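Local coordinates for packaging protein UL32 (Human herpesvirus 8 type M, PDB 6XF9), which forms a pentameric, zinc-binding ring required for herpesviral packaging and is thought to direct newly made capsids to nuclear replication compartments for genome cleavage, at residues 23-28 with 263-268; 204-209 with 404-409. All coordinates share one frame; numbering follows the deposited sequence.

Contact 1: residues 23-28 with 263-268; sequences ASLLPE and PFFSPP
A single methyl group, CD1 of Leu25, makes all the closest approaches between residues 23-28 and 263-268. It sits 3.7 Å from CB of Pro267, 3.9 Å from CZ of Phe265 and 4.0 Å from CD of Pro268, so one aromatic ring and two proline rings share the same small knob. Leu25 has its CG anti to the carbonyl carbon and beside the backbone N (chi1 -62°), and a near-trans chi2 of 162° carries CD1 on toward the facing chain. Phe265 comes from the opposite direction: its chi1 of 169° sets CG anti to the backbone N and stretches the ring out until its far corner, CZ, arrives at the methyl. The methyl lies at the edge of that ring, near its plane. Over the centre of one face stands the backbone N of Pro267, 4.2 Å above the plane, where the chain folds back beside its own phenyl group. Pro267 crosses Leu25 at a slant, and Pro268 adds the more exposed flank. Beyond the two segments, Leu21 and Ala22 of helix 14-22 touch Phe265, while Ser235, at the end of helix 225-235, touches both it and Leu25. Next door, strand 26-27 pairs with strand 271-272 through backbone bonding of Leu26 with Asp272. What passes directly between the segments is apolar contact without a hydrogen bond, made by one leucine methyl set among three rings.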
# COMPACT_ATOMS: atom_id res chain seq x y z
N ALA D 23 -12.72 2.05 -48.04
CA ALA D 23 -11.56 2.31 -47.18
C ALA D 23 -11.87 2.20 -45.68
O ALA D 23 -10.97 2.45 -44.87
CB ALA D 23 -10.99 3.70 -47.49
N SER D 24 -13.10 1.86 -45.30
CA SER D 24 -13.52 1.80 -43.90
C SER D 24 -13.84 0.38 -43.43
O SER D 24 -14.39 0.21 -42.34
CB SER D 24 -14.72 2.72 -43.69
OG SER D 24 -14.33 4.06 -43.92
N LEU D 25 -13.47 -0.63 -44.21
CA LEU D 25 -13.58 -2.01 -43.79
C LEU D 25 -12.22 -2.46 -43.26
O LEU D 25 -11.18 -1.90 -43.62
CB LEU D 25 -14.01 -2.90 -44.95
CG LEU D 25 -15.37 -2.65 -45.59
CD1 LEU D 25 -15.43 -3.31 -46.98
CD2 LEU D 25 -16.51 -3.09 -44.73
N LEU D 26 -12.23 -3.46 -42.40
CA LEU D 26 -10.99 -3.99 -41.85
C LEU D 26 -10.35 -5.02 -42.80
O LEU D 26 -11.04 -5.60 -43.64
CB LEU D 26 -11.26 -4.62 -40.49
CG LEU D 26 -11.48 -3.61 -39.37
CD1 LEU D 26 -12.02 -4.33 -38.18
CD2 LEU D 26 -10.13 -2.99 -39.04
N PRO D 27 -9.04 -5.25 -42.68
CA PRO D 27 -8.39 -6.28 -43.52
C PRO D 27 -8.92 -7.69 -43.23
O PRO D 27 -9.18 -8.04 -42.07
CB PRO D 27 -6.91 -6.16 -43.15
CG PRO D 27 -6.75 -4.79 -42.61
CD PRO D 27 -8.05 -4.44 -41.95
N GLU D 28 -9.04 -8.50 -44.30
CA GLU D 28 -9.65 -9.83 -44.16
C GLU D 28 -8.78 -10.74 -43.30
O GLU D 28 -9.27 -11.38 -42.36
CB GLU D 28 -9.88 -10.45 -45.55
N PRO D 263 -27.99 -2.06 -54.70
CA PRO D 263 -27.02 -2.11 -53.59
C PRO D 263 -26.10 -0.89 -53.55
O PRO D 263 -25.25 -0.75 -54.44
CB PRO D 263 -26.20 -3.37 -53.88
CG PRO D 263 -26.26 -3.51 -55.37
CD PRO D 263 -27.52 -2.81 -55.88
N PHE D 264 -26.29 -0.01 -52.55
CA PHE D 264 -25.53 1.24 -52.48
C PHE D 264 -24.05 0.96 -52.54
O PHE D 264 -23.29 1.70 -53.18
CB PHE D 264 -25.87 1.99 -51.18
CG PHE D 264 -25.17 3.33 -51.03
CD1 PHE D 264 -23.86 3.41 -50.60
CD2 PHE D 264 -25.85 4.51 -51.26
CE1 PHE D 264 -23.22 4.65 -50.45
CE2 PHE D 264 -25.22 5.75 -51.11
CZ PHE D 264 -23.91 5.82 -50.70
N PHE D 265 -23.62 -0.12 -51.90
CA PHE D 265 -22.20 -0.35 -51.69
C PHE D 265 -21.84 -1.81 -51.92
O PHE D 265 -22.47 -2.70 -51.35
CB PHE D 265 -21.87 0.08 -50.26
CG PHE D 265 -20.51 -0.31 -49.79
CD1 PHE D 265 -19.38 0.14 -50.44
CD2 PHE D 265 -20.37 -1.09 -48.65
CE1 PHE D 265 -18.12 -0.20 -49.99
CE2 PHE D 265 -19.12 -1.43 -48.18
CZ PHE D 265 -17.98 -0.98 -48.86
N SER D 266 -20.78 -2.02 -52.72
CA SER D 266 -20.23 -3.34 -52.98
C SER D 266 -18.82 -3.40 -52.40
O SER D 266 -17.93 -2.66 -52.86
CB SER D 266 -20.20 -3.65 -54.48
OG SER D 266 -19.40 -2.70 -55.17
N PRO D 267 -18.54 -4.28 -51.43
CA PRO D 267 -17.21 -4.29 -50.79
C PRO D 267 -16.19 -5.02 -51.64
O PRO D 267 -16.50 -6.02 -52.30
CB PRO D 267 -17.46 -5.05 -49.47
CG PRO D 267 -18.64 -5.91 -49.75
CD PRO D 267 -19.51 -5.16 -50.75
N PRO D 268 -14.94 -4.58 -51.58
CA PRO D 268 -13.86 -5.30 -52.27
C PRO D 268 -13.59 -6.67 -51.66
O PRO D 268 -13.97 -6.98 -50.53
CB PRO D 268 -12.65 -4.38 -52.10
CG PRO D 268 -12.97 -3.50 -50.92
CD PRO D 268 -14.47 -3.35 -50.91

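Contact 2: residues 204-209 with 404-409; sequences GIPELA and GQLLDA
Leu406 meets residues 204-209 with both arms of its fork, one methyl for each partner. The apolar contacts are these two. CD2 lies against the ring of Pro206, 3.5 Å from CG and 3.6 Å from CB of that proline; the approach to CG is closer than usual for two carbons. CD1 reaches the neighbouring helical turn, where it lies 4.1 Å from CD1 of Leu208, an ordinary methyl-to-methyl distance. The side chain of Leu406 runs at an angle to both partners. Its chi1 of -80° keeps CG beside the backbone N and anti to the carbonyl carbon, and chi2 of 160° turns the fork so that CD2 faces the proline and CD1 the leucine. In Leu208 a similar chi1 (-76°) puts CG beside the backbone N, and the nearly extended chi2 then sends CD1 to Leu406.

Backbone geometry sets the stage on both sides. Pro206 occupies the N-cap position of helix 207-213, so its ring stands just before the first turn that carries Leu208. Gly404, with positive phi, closes helix 391-402 in a Schellman motif, and the chain then leads through Gln405 to Leu406.

Polar links lie at the margins: Gly204 O accepts a hydrogen bond from Thr411 OG1, and Glu207 forms a salt bridge with Arg210. Helix 71-83 lends Phe80 against Leu406, while Leu397 of helix 391-402 touches the same leucine. The junction is thus nonpolar and partly exposed, with one tight carbon pair and no hydrogen bond between the segments.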
# COMPACT_ATOMS: atom_id res chain seq x y z
N GLY D 204 -33.32 22.88 -23.49
CA GLY D 204 -33.32 22.51 -24.87
C GLY D 204 -32.30 23.21 -25.70
O GLY D 204 -31.43 23.83 -25.19
N ILE D 205 -32.42 23.08 -27.01
CA ILE D 205 -31.51 23.72 -27.95
C ILE D 205 -31.66 25.24 -27.89
O ILE D 205 -32.67 25.74 -27.36
CB ILE D 205 -31.76 23.17 -29.36
CG1 ILE D 205 -33.19 23.37 -29.81
CG2 ILE D 205 -31.47 21.68 -29.39
CD1 ILE D 205 -33.31 23.02 -31.29
N PRO D 206 -30.69 26.01 -28.40
CA PRO D 206 -30.78 27.47 -28.31
C PRO D 206 -32.07 28.04 -28.89
O PRO D 206 -32.77 27.38 -29.66
CB PRO D 206 -29.58 27.94 -29.15
CG PRO D 206 -28.66 26.84 -29.18
CD PRO D 206 -29.46 25.58 -29.09
N GLU D 207 -32.41 29.27 -28.58
CA GLU D 207 -33.61 29.85 -29.16
C GLU D 207 -33.50 29.98 -30.65
O GLU D 207 -34.34 29.56 -31.34
CB GLU D 207 -33.90 31.22 -28.61
CG GLU D 207 -35.26 31.35 -27.99
CD GLU D 207 -36.37 31.69 -28.95
OE1 GLU D 207 -36.33 32.74 -29.57
OE2 GLU D 207 -37.31 30.92 -29.05
N LEU D 208 -32.40 30.46 -31.17
CA LEU D 208 -32.31 30.53 -32.63
C LEU D 208 -32.59 29.19 -33.27
O LEU D 208 -33.23 29.13 -34.32
CB LEU D 208 -30.93 31.00 -33.09
CG LEU D 208 -30.49 32.44 -33.00
CD1 LEU D 208 -29.02 32.47 -33.22
CD2 LEU D 208 -31.16 33.09 -34.16
N ALA D 209 -32.11 28.11 -32.65
CA ALA D 209 -32.39 26.79 -33.20
C ALA D 209 -33.84 26.40 -32.95
O ALA D 209 -34.47 25.78 -33.81
CB ALA D 209 -31.43 25.76 -32.61
N GLY D 404 -19.59 32.24 -35.03
CA GLY D 404 -19.11 31.43 -33.93
C GLY D 404 -19.94 31.44 -32.67
O GLY D 404 -19.52 30.81 -31.68
N GLN D 405 -21.11 32.08 -32.66
CA GLN D 405 -21.83 32.22 -31.39
C GLN D 405 -22.52 30.94 -30.94
O GLN D 405 -22.74 30.76 -29.73
CB GLN D 405 -22.86 33.34 -31.46
CG GLN D 405 -22.30 34.72 -31.65
CD GLN D 405 -21.27 35.05 -30.62
OE1 GLN D 405 -21.39 34.65 -29.46
NE2 GLN D 405 -20.23 35.78 -31.03
N LEU D 406 -22.90 30.06 -31.87
CA LEU D 406 -23.68 28.89 -31.48
C LEU D 406 -22.82 27.64 -31.32
O LEU D 406 -23.38 26.56 -31.06
CB LEU D 406 -24.78 28.59 -32.51
CG LEU D 406 -26.09 29.37 -32.51
CD1 LEU D 406 -26.69 29.21 -33.88
CD2 LEU D 406 -27.04 28.88 -31.48
N LEU D 407 -21.50 27.75 -31.46
CA LEU D 407 -20.64 26.57 -31.46
C LEU D 407 -19.76 26.50 -30.24
O LEU D 407 -18.84 25.68 -30.19
CB LEU D 407 -19.79 26.54 -32.73
CG LEU D 407 -20.60 26.46 -34.02
CD1 LEU D 407 -19.72 26.33 -35.24
CD2 LEU D 407 -21.62 25.33 -33.96
N ASP D 408 -20.05 27.33 -29.24
CA ASP D 408 -19.35 27.29 -27.97
C ASP D 408 -19.62 26.00 -27.18
O ASP D 408 -18.73 25.46 -26.54
CB ASP D 408 -19.73 28.51 -27.12
CG ASP D 408 -19.37 29.82 -27.79
OD1 ASP D 408 -18.82 29.79 -28.91
OD2 ASP D 408 -19.64 30.89 -27.20
N ALA D 409 -20.87 25.51 -27.24
CA ALA D 409 -21.29 24.35 -26.46
C ALA D 409 -22.66 23.88 -26.91
O ALA D 409 -23.53 24.68 -27.24
CB ALA D 409 -21.34 24.66 -24.96

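From the N terminus, the chain passes helix 14-22 and enters the first half of contact 1 at residues 23-28. It then runs through helices 37-45 to 145-164 before reaching 204-209, where contact 2 begins. Helix 225-235 follows, and after an unmodelled gap residues 263-268 close the long loop of contact 1; strand 271-272 then pairs with strand 26-27. Contact 2 closes only at 404-409, after helix 391-402, so the two loops cross. Their centres are 37 Å apart, on opposite sides of the chain's centre. Contact 1 ties the N-terminal region to the connection after helix 225-235, and contact 2 joins the start of helix 207-213 to the 404-409 loop.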